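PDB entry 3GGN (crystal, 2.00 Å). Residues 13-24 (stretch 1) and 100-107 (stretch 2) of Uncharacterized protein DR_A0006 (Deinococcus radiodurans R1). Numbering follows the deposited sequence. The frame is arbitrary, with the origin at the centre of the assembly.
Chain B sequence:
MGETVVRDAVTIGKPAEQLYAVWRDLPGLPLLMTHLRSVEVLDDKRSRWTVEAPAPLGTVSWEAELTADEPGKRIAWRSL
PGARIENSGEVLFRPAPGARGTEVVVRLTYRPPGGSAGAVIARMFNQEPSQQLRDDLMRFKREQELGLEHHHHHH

Stretch 1 13-24: GKPAEQLYAVWR
Stretch 2 100-107: RGTEVVVR

A helix beginning at A16 (phi/psi near -60/-45) packs on strand 102-107 (near -110/125), running in roughly the same direction at 28°, with axes 9.3 Å apart at closest approach. The two stretches are closest in CA register at the glycines, G13 CA to G101 CA 3.9 Å; the spacing widens to 5.7 Å from A16 CA to T102 CA and to 8.2 Å from L19 CA to V104 CA. At phi/psi 80/157 a CB on G101 would jam against the carbonyl O of R100, which by itself calls for glycine; that CB would also lie 3.6 Å from G13 CA. A CB would fit at G13.

The polar link is a single hydrogen bond: T102, chi1 m, donates from OG1 to K14 O at 2.7 Å. K14 is extended (-138/156), and P15 (-62/147) occupies the N-cap position. T102 OG1 also lies 3.2 Å from A16 N, but the angle is too poor for a hydrogen bond.

Apolar packing follows alternation on the strand and a four-residue step on the helix. T102, V104 and V106 point toward the helix; L19 and W23 point toward the strand. L19 (m, t) places CD1 3.6 Å from T102 CB and 4.0 Å from V104 CG2. W23 (m, chi2 77°) reaches farther along, its CH2 3.7 Å from V106 CG2; both valines are t.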

ATOM      1  N   GLY B  13     -15.955  -3.804   5.877  1.00 22.99           N
ATOM      2  CA  GLY B  13     -17.178  -4.325   5.289  1.00 23.46           C
ATOM      3  C   GLY B  13     -16.994  -5.430   4.264  1.00 23.45           C
ATOM      4  O   GLY B  13     -17.534  -5.353   3.161  1.00 24.76           O
ATOM      5  N   LYS B  14     -16.231  -6.457   4.619  1.00 23.16           N
ATOM      6  CA  LYS B  14     -16.001  -7.590   3.729  1.00 22.46           C
ATOM      7  C   LYS B  14     -16.061  -8.899   4.522  1.00 23.04           C
ATOM      8  O   LYS B  14     -15.858  -8.907   5.734  1.00 21.54           O
ATOM      9  CB  LYS B  14     -14.637  -7.464   3.049  1.00 24.05           C
ATOM     10  CG  LYS B  14     -14.557  -6.370   1.986  1.00 26.37           C
ATOM     11  CD  LYS B  14     -15.483  -6.684   0.812  1.00 26.77           C
ATOM     12  CE  LYS B  14     -15.375  -5.649  -0.292  1.00 27.18           C
ATOM     13  NZ  LYS B  14     -16.447  -5.835  -1.321  1.00 27.51           N
ATOM     14  N   PRO B  15     -16.354 -10.021   3.843  1.00 23.34           N
ATOM     15  CA  PRO B  15     -16.434 -11.330   4.509  1.00 22.98           C
ATOM     16  C   PRO B  15     -15.097 -11.752   5.132  1.00 21.63           C
ATOM     17  O   PRO B  15     -14.024 -11.444   4.599  1.00 21.60           O
ATOM     18  CB  PRO B  15     -16.862 -12.268   3.380  1.00 23.16           C
ATOM     19  CG  PRO B  15     -17.666 -11.361   2.474  1.00 24.45           C
ATOM     20  CD  PRO B  15     -16.820 -10.108   2.448  1.00 23.72           C
ATOM     21  N   ALA B  16     -15.169 -12.472   6.248  1.00 21.39           N
ATOM     22  CA  ALA B  16     -13.974 -12.928   6.961  1.00 21.20           C
ATOM     23  C   ALA B  16     -13.006 -13.749   6.109  1.00 21.36           C
ATOM     24  O   ALA B  16     -11.798 -13.494   6.111  1.00 19.33           O
ATOM     25  CB  ALA B  16     -14.384 -13.730   8.210  1.00 21.79           C
ATOM     26  N   GLU B  17     -13.533 -14.739   5.398  1.00 22.45           N
ATOM     27  CA  GLU B  17     -12.714 -15.603   4.547  1.00 25.13           C
ATOM     28  C   GLU B  17     -11.827 -14.804   3.596  1.00 23.56           C
ATOM     29  O   GLU B  17     -10.637 -15.092   3.448  1.00 22.84           O
ATOM     30  CB  GLU B  17     -13.604 -16.540   3.716  1.00 26.75           C
ATOM     31  CG  GLU B  17     -14.322 -17.638   4.500  1.00 34.67           C
ATOM     32  CD  GLU B  17     -13.381 -18.708   5.044  1.00 37.78           C
ATOM     33  OE1 GLU B  17     -12.412 -19.069   4.339  1.00 39.65           O
ATOM     34  OE2 GLU B  17     -13.623 -19.202   6.170  1.00 40.21           O
ATOM     35  N   GLN B  18     -12.412 -13.804   2.950  1.00 22.95           N
ATOM     36  CA  GLN B  18     -11.673 -12.979   2.008  1.00 23.10           C
ATOM     37  C   GLN B  18     -10.492 -12.277   2.668  1.00 21.55           C
ATOM     38  O   GLN B  18      -9.374 -12.325   2.161  1.00 21.44           O
ATOM     39  CB  GLN B  18     -12.596 -11.937   1.387  1.00 25.12           C
ATOM     40  CG  GLN B  18     -11.933 -11.079   0.330  1.00 25.22           C
ATOM     41  CD  GLN B  18     -12.856  -9.990  -0.182  1.00 28.73           C
ATOM     42  OE1 GLN B  18     -14.032 -10.239  -0.466  1.00 28.46           O
ATOM     43  NE2 GLN B  18     -12.325  -8.777  -0.314  1.00 28.94           N
ATOM     44  N   LEU B  19     -10.747 -11.630   3.801  1.00 19.36           N
ATOM     45  CA  LEU B  19      -9.705 -10.900   4.525  1.00 16.95           C
ATOM     46  C   LEU B  19      -8.631 -11.849   5.033  1.00 17.36           C
ATOM     47  O   LEU B  19      -7.435 -11.533   4.991  1.00 17.45           O
ATOM     48  CB  LEU B  19     -10.323 -10.146   5.698  1.00 14.79           C
ATOM     49  CG  LEU B  19     -11.422  -9.175   5.272  1.00 15.20           C
ATOM     50  CD1 LEU B  19     -12.127  -8.659   6.511  1.00 16.92           C
ATOM     51  CD2 LEU B  19     -10.834  -8.023   4.444  1.00 13.22           C
ATOM     52  N   TYR B  20      -9.065 -13.004   5.528  1.00 16.49           N
ATOM     53  CA  TYR B  20      -8.151 -14.022   6.026  1.00 18.27           C
ATOM     54  C   TYR B  20      -7.230 -14.453   4.889  1.00 17.38           C
ATOM     55  O   TYR B  20      -6.037 -14.668   5.092  1.00 17.38           O
ATOM     56  CB  TYR B  20      -8.936 -15.237   6.528  1.00 15.03           C
ATOM     57  CG  TYR B  20      -8.124 -16.515   6.590  1.00 16.72           C
ATOM     58  CD1 TYR B  20      -7.438 -16.885   7.753  1.00 16.23           C
ATOM     59  CD2 TYR B  20      -8.025 -17.347   5.477  1.00 13.00           C
ATOM     60  CE1 TYR B  20      -6.674 -18.058   7.798  1.00 16.38           C
ATOM     61  CE2 TYR B  20      -7.270 -18.505   5.513  1.00 17.53           C
ATOM     62  CZ  TYR B  20      -6.598 -18.861   6.671  1.00 18.67           C
ATOM     63  OH  TYR B  20      -5.871 -20.034   6.693  1.00 21.72           O
ATOM     64  N   ALA B  21      -7.802 -14.561   3.692  1.00 19.33           N
ATOM     65  CA  ALA B  21      -7.064 -14.984   2.500  1.00 21.32           C
ATOM     66  C   ALA B  21      -5.855 -14.109   2.199  1.00 20.38           C
ATOM     67  O   ALA B  21      -4.798 -14.612   1.806  1.00 20.05           O
ATOM     68  CB  ALA B  21      -7.997 -15.012   1.300  1.00 21.20           C
ATOM     69  N   VAL B  22      -6.005 -12.801   2.375  1.00 18.49           N
ATOM     70  CA  VAL B  22      -4.897 -11.887   2.116  1.00 19.05           C
ATOM     71  C   VAL B  22      -3.798 -12.132   3.142  1.00 20.58           C
ATOM     72  O   VAL B  22      -2.646 -12.381   2.781  1.00 21.59           O
ATOM     73  CB  VAL B  22      -5.348 -10.403   2.195  1.00 19.31           C
ATOM     74  CG1 VAL B  22      -4.158  -9.477   1.968  1.00 18.09           C
ATOM     75  CG2 VAL B  22      -6.435 -10.130   1.154  1.00 22.10           C
ATOM     76  N   TRP B  23      -4.162 -12.084   4.423  1.00 18.52           N
ATOM     77  CA  TRP B  23      -3.196 -12.295   5.500  1.00 17.96           C
ATOM     78  C   TRP B  23      -2.485 -13.646   5.460  1.00 17.29           C
ATOM     79  O   TRP B  23      -1.311 -13.734   5.814  1.00 16.51           O
ATOM     80  CB  TRP B  23      -3.869 -12.126   6.863  1.00 15.18           C
ATOM     81  CG  TRP B  23      -4.185 -10.705   7.175  1.00 15.41           C
ATOM     82  CD1 TRP B  23      -5.212  -9.965   6.675  1.00 16.65           C
ATOM     83  CD2 TRP B  23      -3.414  -9.824   7.998  1.00 16.25           C
ATOM     84  NE1 TRP B  23      -5.128  -8.670   7.127  1.00 15.88           N
ATOM     85  CE2 TRP B  23      -4.034  -8.556   7.942  1.00 15.09           C
ATOM     86  CE3 TRP B  23      -2.255  -9.981   8.772  1.00 16.45           C
ATOM     87  CZ2 TRP B  23      -3.535  -7.444   8.635  1.00 15.57           C
ATOM     88  CZ3 TRP B  23      -1.757  -8.877   9.460  1.00 18.54           C
ATOM     89  CH2 TRP B  23      -2.399  -7.624   9.385  1.00 18.78           C
ATOM     90  N   ARG B  24      -3.189 -14.690   5.032  1.00 18.39           N
ATOM     91  CA  ARG B  24      -2.607 -16.030   4.973  1.00 19.32           C
ATOM     92  C   ARG B  24      -1.483 -16.146   3.941  1.00 18.79           C
ATOM     93  O   ARG B  24      -0.657 -17.062   4.018  1.00 20.68           O
ATOM     94  CB  ARG B  24      -3.698 -17.079   4.683  1.00 19.97           C
ATOM     95  CG  ARG B  24      -3.206 -18.529   4.763  1.00 18.62           C
ATOM     96  CD  ARG B  24      -2.721 -18.868   6.176  1.00 23.72           C
ATOM     97  NE  ARG B  24      -2.175 -20.225   6.315  1.00 20.87           N
ATOM     98  CZ  ARG B  24      -0.992 -20.625   5.855  1.00 22.10           C
ATOM     99  NH1 ARG B  24      -0.197 -19.782   5.205  1.00 21.70           N
ATOM    100  NH2 ARG B  24      -0.582 -21.872   6.072  1.00 18.23           N
ATOM    101  N   ARG B 100     -22.831  -7.009   9.845  1.00 40.05           N
ATOM    102  CA  ARG B 100     -22.023  -7.290   8.665  1.00 37.91           C
ATOM    103  C   ARG B 100     -20.611  -6.759   8.883  1.00 36.42           C
ATOM    104  O   ARG B 100     -20.343  -6.038   9.848  1.00 37.01           O
ATOM    105  CB  ARG B 100     -22.644  -6.641   7.428  1.00 38.18           C
ATOM    106  N   GLY B 101     -19.706  -7.113   7.983  1.00 32.12           N
ATOM    107  CA  GLY B 101     -18.342  -6.659   8.132  1.00 30.09           C
ATOM    108  C   GLY B 101     -17.593  -7.503   9.143  1.00 27.04           C
ATOM    109  O   GLY B 101     -18.185  -8.140  10.020  1.00 26.08           O
ATOM    110  N   THR B 102     -16.273  -7.492   9.021  1.00 25.40           N
ATOM    111  CA  THR B 102     -15.406  -8.268   9.886  1.00 23.18           C
ATOM    112  C   THR B 102     -14.443  -7.354  10.615  1.00 22.75           C
ATOM    113  O   THR B 102     -13.906  -6.417  10.027  1.00 21.15           O
ATOM    114  CB  THR B 102     -14.580  -9.259   9.052  1.00 22.79           C
ATOM    115  OG1 THR B 102     -15.456  -9.993   8.186  1.00 23.86           O
ATOM    116  CG2 THR B 102     -13.814 -10.221   9.953  1.00 22.21           C
ATOM    117  N   GLU B 103     -14.237  -7.607  11.900  1.00 22.20           N
ATOM    118  CA  GLU B 103     -13.293  -6.797  12.646  1.00 23.05           C
ATOM    119  C   GLU B 103     -11.984  -7.573  12.695  1.00 21.69           C
ATOM    120  O   GLU B 103     -11.914  -8.665  13.264  1.00 22.15           O
ATOM    121  CB  GLU B 103     -13.794  -6.519  14.065  1.00 24.47           C
ATOM    122  CG  GLU B 103     -12.773  -5.775  14.919  1.00 28.68           C
ATOM    123  CD  GLU B 103     -13.296  -5.434  16.303  1.00 33.68           C
ATOM    124  OE1 GLU B 103     -13.889  -6.328  16.944  1.00 35.26           O
ATOM    125  OE2 GLU B 103     -13.109  -4.276  16.751  1.00 34.68           O
ATOM    126  N   VAL B 104     -10.961  -7.013  12.061  1.00 20.02           N
ATOM    127  CA  VAL B 104      -9.640  -7.624  12.028  1.00 17.21           C
ATOM    128  C   VAL B 104      -8.871  -7.110  13.235  1.00 19.28           C
ATOM    129  O   VAL B 104      -8.692  -5.904  13.387  1.00 18.66           O
ATOM    130  CB  VAL B 104      -8.872  -7.235  10.743  1.00 16.17           C
ATOM    131  CG1 VAL B 104      -7.460  -7.795  10.786  1.00 15.00           C
ATOM    132  CG2 VAL B 104      -9.611  -7.760   9.518  1.00 14.94           C
ATOM    133  N   VAL B 105      -8.428  -8.020  14.096  1.00 17.61           N
ATOM    134  CA  VAL B 105      -7.682  -7.633  15.289  1.00 17.51           C
ATOM    135  C   VAL B 105      -6.246  -8.132  15.152  1.00 18.15           C
ATOM    136  O   VAL B 105      -6.012  -9.318  14.908  1.00 14.29           O
ATOM    137  CB  VAL B 105      -8.340  -8.228  16.568  1.00 15.51           C
ATOM    138  CG1 VAL B 105      -7.607  -7.756  17.812  1.00 16.45           C
ATOM    139  CG2 VAL B 105      -9.803  -7.816  16.631  1.00 16.41           C
ATOM    140  N   VAL B 106      -5.285  -7.222  15.280  1.00 17.68           N
ATOM    141  CA  VAL B 106      -3.879  -7.584  15.144  1.00 18.03           C
ATOM    142  C   VAL B 106      -3.113  -7.302  16.427  1.00 18.53           C
ATOM    143  O   VAL B 106      -3.226  -6.216  16.995  1.00 16.28           O
ATOM    144  CB  VAL B 106      -3.207  -6.798  13.983  1.00 20.06           C
ATOM    145  CG1 VAL B 106      -1.736  -7.183  13.858  1.00 19.62           C
ATOM    146  CG2 VAL B 106      -3.930  -7.071  12.683  1.00 19.55           C
ATOM    147  N   ARG B 107      -2.347  -8.293  16.882  1.00 18.52           N
ATOM    148  CA  ARG B 107      -1.533  -8.163  18.083  1.00 18.40           C
ATOM    149  C   ARG B 107      -0.120  -8.663  17.781  1.00 19.42           C
ATOM    150  O   ARG B 107       0.072  -9.834  17.435  1.00 17.20           O
ATOM    151  CB  ARG B 107      -2.126  -8.970  19.244  1.00 22.81           C
ATOM    152  CG  ARG B 107      -1.345  -8.793  20.544  1.00 27.39           C
ATOM    153  CD  ARG B 107      -1.970  -9.539  21.712  1.00 33.76           C
ATOM    154  NE  ARG B 107      -1.263  -9.255  22.960  1.00 39.21           N
ATOM    155  CZ  ARG B 107      -1.596  -9.766  24.142  1.00 41.11           C
ATOM    156  NH1 ARG B 107      -2.630 -10.590  24.246  1.00 43.03           N
ATOM    157  NH2 ARG B 107      -0.895  -9.454  25.222  1.00 42.29           N
TER